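Local coordinates for protein mannan endo-1,4-beta-mannosidase (Mytilus edulis, PDB 2C0H) that hydrolyses internal beta-1,4-mannosidic linkages in the backbones of mannans, galactomannans and glucomannans, working as a monomeric family 5 glycoside hydrolase, at residues I160-E165 with Q261-D266. The protein carries 3 engineered substitutions. Residues are numbered along the deposited sequence; the frame is centred on the assembly and turned at random.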
ATOM      1  N   ILE A 160       5.056   1.903   0.376  1.00 13.63           N
ATOM      2  CA  ILE A 160       6.079   2.679  -0.337  1.00 13.90           C
ATOM      3  C   ILE A 160       5.607   3.202  -1.686  1.00 14.20           C
ATOM      4  O   ILE A 160       5.931   4.319  -2.056  1.00 14.38           O
ATOM      5  CB  ILE A 160       7.373   1.891  -0.567  1.00 14.00           C
ATOM      6  CG1 ILE A 160       7.928   1.347   0.749  1.00 16.00           C
ATOM      7  CG2 ILE A 160       8.410   2.748  -1.280  1.00 13.96           C
ATOM      8  CD1 ILE A 160       8.112   2.327   1.819  1.00 17.76           C
ATOM      9  N   MET A 161       4.877   2.403  -2.444  1.00 14.44           N
ATOM     10  CA  MET A 161       4.485   2.842  -3.785  1.00 15.40           C
ATOM     11  C   MET A 161       3.271   2.098  -4.267  1.00 14.47           C
ATOM     12  O   MET A 161       3.163   0.901  -4.068  1.00 15.17           O
ATOM     13  CB  MET A 161       5.614   2.642  -4.797  1.00 15.89           C
ATOM     14  CG  MET A 161       5.378   3.351  -6.123  1.00 16.48           C
ATOM     15  SD  MET A 161       6.836   3.239  -7.188  1.00 22.32           S
ATOM     16  CE  MET A 161       6.817   4.818  -7.995  1.00 22.61           C
ATOM     17  N   ASN A 162       2.352   2.823  -4.895  1.00 13.09           N
ATOM     18  CA  ASN A 162       1.270   2.205  -5.624  1.00 12.37           C
ATOM     19  C   ASN A 162       1.720   1.769  -7.030  1.00 12.22           C
ATOM     20  O   ASN A 162       2.186   2.587  -7.826  1.00 12.16           O
ATOM     21  CB  ASN A 162       0.120   3.209  -5.737  1.00 10.70           C
ATOM     22  CG  ASN A 162      -1.066   2.621  -6.420  1.00 12.05           C
ATOM     23  OD1 ASN A 162      -1.663   1.710  -5.887  1.00 13.38           O
ATOM     24  ND2 ASN A 162      -1.358   3.065  -7.632  1.00 13.91           N
ATOM     25  N   GLU A 163       1.567   0.481  -7.322  1.00 12.54           N
ATOM     26  CA  GLU A 163       1.789  -0.109  -8.647  1.00 13.30           C
ATOM     27  C   GLU A 163       3.070   0.296  -9.361  1.00 12.75           C
ATOM     28  O   GLU A 163       3.042   0.899 -10.442  1.00 11.79           O
ATOM     29  CB  GLU A 163       0.554   0.129  -9.538  1.00 13.52           C
ATOM     30  CG  GLU A 163      -0.704  -0.381  -8.853  1.00 13.72           C
ATOM     31  CD  GLU A 163      -1.944  -0.343  -9.713  1.00 16.57           C
ATOM     32  OE1 GLU A 163      -1.893   0.263 -10.796  1.00 20.17           O
ATOM     33  OE2 GLU A 163      -2.968  -0.947  -9.293  1.00 20.84           O
ATOM     34  N   PRO A 164       4.220  -0.075  -8.789  1.00 13.14           N
ATOM     35  CA  PRO A 164       5.476   0.205  -9.517  1.00 13.94           C
ATOM     36  C   PRO A 164       5.562  -0.395 -10.933  1.00 14.30           C
ATOM     37  O   PRO A 164       6.302   0.112 -11.785  1.00 14.79           O
ATOM     38  CB  PRO A 164       6.547  -0.444  -8.635  1.00 14.34           C
ATOM     39  CG  PRO A 164       5.916  -0.794  -7.375  1.00 15.15           C
ATOM     40  CD  PRO A 164       4.438  -0.813  -7.539  1.00 14.52           C
ATOM     41  N   GLU A 165       4.817  -1.472 -11.182  1.00 13.44           N
ATOM     42  CA  GLU A 165       4.841  -2.156 -12.470  1.00 14.03           C
ATOM     43  C   GLU A 165       4.251  -1.314 -13.603  1.00 13.25           C
ATOM     44  O   GLU A 165       4.400  -1.659 -14.770  1.00 14.35           O
ATOM     45  CB  GLU A 165       4.134  -3.492 -12.376  1.00 14.15           C
ATOM     46  CG  GLU A 165       4.660  -4.380 -11.229  1.00 15.32           C
ATOM     47  CD  GLU A 165       3.938  -4.179  -9.898  1.00 18.07           C
ATOM     48  OE1 GLU A 165       3.079  -3.259  -9.762  1.00 15.61           O
ATOM     49  OE2 GLU A 165       4.253  -4.937  -8.956  1.00 19.41           O
ATOM     50  N   GLN A 261       0.810  -6.814  -0.640  1.00 12.77           N
ATOM     51  CA  GLN A 261      -0.457  -6.204  -1.013  1.00 13.09           C
ATOM     52  C   GLN A 261      -0.591  -6.352  -2.517  1.00 12.90           C
ATOM     53  O   GLN A 261       0.336  -6.019  -3.270  1.00 13.61           O
ATOM     54  CB  GLN A 261      -0.467  -4.732  -0.620  1.00 13.21           C
ATOM     55  CG  GLN A 261      -1.783  -4.038  -0.934  1.00 14.76           C
ATOM     56  CD  GLN A 261      -1.692  -2.533  -0.930  1.00 16.52           C
ATOM     57  OE1 GLN A 261      -2.390  -1.857  -1.695  1.00 18.35           O
ATOM     58  NE2 GLN A 261      -0.864  -1.988  -0.056  1.00 19.59           N
ATOM     59  N   VAL A 262      -1.722  -6.875  -2.975  1.00 12.93           N
ATOM     60  CA  VAL A 262      -1.927  -7.103  -4.398  1.00 13.16           C
ATOM     61  C   VAL A 262      -3.271  -6.547  -4.807  1.00 11.88           C
ATOM     62  O   VAL A 262      -4.218  -6.598  -4.043  1.00 12.00           O
ATOM     63  CB  VAL A 262      -1.849  -8.600  -4.796  1.00 13.46           C
ATOM     64  CG1 VAL A 262      -3.017  -9.402  -4.202  1.00 15.88           C
ATOM     65  CG2 VAL A 262      -1.809  -8.767  -6.292  1.00 16.08           C
ATOM     66  N   HIS A 263      -3.329  -6.025  -6.023  1.00 12.29           N
ATOM     67  CA  HIS A 263      -4.562  -5.500  -6.569  1.00 12.67           C
ATOM     68  C   HIS A 263      -5.146  -6.481  -7.590  1.00 12.88           C
ATOM     69  O   HIS A 263      -4.414  -7.245  -8.235  1.00 13.16           O
ATOM     70  CB  HIS A 263      -4.273  -4.148  -7.207  1.00 12.30           C
ATOM     71  CG  HIS A 263      -3.610  -3.175  -6.275  1.00 12.03           C
ATOM     72  ND1 HIS A 263      -3.022  -2.009  -6.715  1.00 14.09           N
ATOM     73  CD2 HIS A 263      -3.435  -3.200  -4.933  1.00 13.04           C
ATOM     74  CE1 HIS A 263      -2.520  -1.359  -5.680  1.00 13.55           C
ATOM     75  NE2 HIS A 263      -2.756  -2.058  -4.587  1.00 12.85           N
ATOM     76  N   THR A 264      -6.467  -6.496  -7.742  1.00 13.13           N
ATOM     77  CA  THR A 264      -7.041  -7.426  -8.718  1.00 14.48           C
ATOM     78  C   THR A 264      -8.361  -6.921  -9.280  1.00 14.53           C
ATOM     79  O   THR A 264      -9.264  -6.508  -8.534  1.00 14.57           O
ATOM     80  CB  THR A 264      -7.155  -8.852  -8.105  1.00 14.75           C
ATOM     81  OG1 THR A 264      -7.562  -9.815  -9.095  1.00 15.89           O
ATOM     82  CG2 THR A 264      -8.092  -8.842  -6.950  1.00 16.52           C
ATOM     83  N   TYR A 265      -8.417  -6.898 -10.608  1.00 15.10           N
ATOM     84  CA  TYR A 265      -9.592  -6.470 -11.362  1.00 16.07           C
ATOM     85  C   TYR A 265      -9.834  -7.457 -12.496  1.00 16.81           C
ATOM     86  O   TYR A 265      -8.885  -8.004 -13.060  1.00 16.98           O
ATOM     87  CB  TYR A 265      -9.352  -5.077 -11.936  1.00 16.29           C
ATOM     88  CG  TYR A 265      -9.100  -3.996 -10.904  1.00 16.03           C
ATOM     89  CD1 TYR A 265     -10.151  -3.367 -10.249  1.00 16.81           C
ATOM     90  CD2 TYR A 265      -7.813  -3.576 -10.603  1.00 16.38           C
ATOM     91  CE1 TYR A 265      -9.947  -2.368  -9.316  1.00 17.25           C
ATOM     92  CE2 TYR A 265      -7.596  -2.564  -9.680  1.00 16.21           C
ATOM     93  CZ  TYR A 265      -8.665  -1.961  -9.029  1.00 16.70           C
ATOM     94  OH  TYR A 265      -8.520  -0.940  -8.110  1.00 18.45           O
ATOM     95  N   ASP A 266     -11.100  -7.703 -12.820  1.00 17.91           N
ATOM     96  CA  ASP A 266     -11.436  -8.614 -13.909  1.00 19.63           C
ATOM     97  C   ASP A 266     -11.160  -7.980 -15.277  1.00 20.88           C
ATOM     98  O   ASP A 266     -10.817  -6.799 -15.365  1.00 21.74           O
ATOM     99  CB  ASP A 266     -12.889  -9.092 -13.797  1.00 19.48           C
ATOM    100  CG  ASP A 266     -13.911  -8.004 -14.102  1.00 20.94           C
ATOM    101  OD1 ASP A 266     -13.539  -6.875 -14.460  1.00 22.36           O
ATOM    102  OD2 ASP A 266     -15.117  -8.280 -13.961  1.00 21.18           O
TER
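H263 meets E163 through a single, nearly straight hydrogen bond, ND1 of the histidine donating its N-H to OE2 of the glutamate at 2.8 Å with an N-H...O angle of 173°. The carboxylate receives it on the anti lone pair of OE2, close to the plane of the imidazole, although the two flat groups are turned 44° against each other. E163, probably the catalytic proton donor, has CG anti to its own carbonyl carbon (chi1 -54°) and runs extended beyond; its chain and the H263 ring, which points toward it, together bridge the 8.6 Å between the CA atoms of E163 and H263. At the same edge the OD1 of N162, probably a substrate-binding residue, comes within 3.2 Å of CE1 of H263; this amide is held by R63 at OD1 and by N113 at ND2.

In the second shell, H263 NE2 donates to Q261 OE1 at 2.9 Å from above the carbonyl plane, so Q261 and E163 together hold the ring's rotation. Histidine suits the place because a flat ring with a nitrogen on each side of CE1 can reach both in its own plane. A leucine in its place would probably leave OE2 of E163 and OE1 of Q261 without their donor and set the E163 carboxylate freer to swing.

N162 and E163, at the C-terminal end of strand 155-162, form the Asn-Glu pair of clan GH-A glycosidases. The hydroxyl of Y265 hydrogen-bonds E294, the probable nucleophile on strand 290-294, which also touches H263 and E163. Strands 155-162 and 260-263 of the TIM barrel do not pair directly; strand 221-225 runs between them, so the side chains meet across the barrel's C-terminal mouth, with helix 198-215 packed outside I160, M161 and P164.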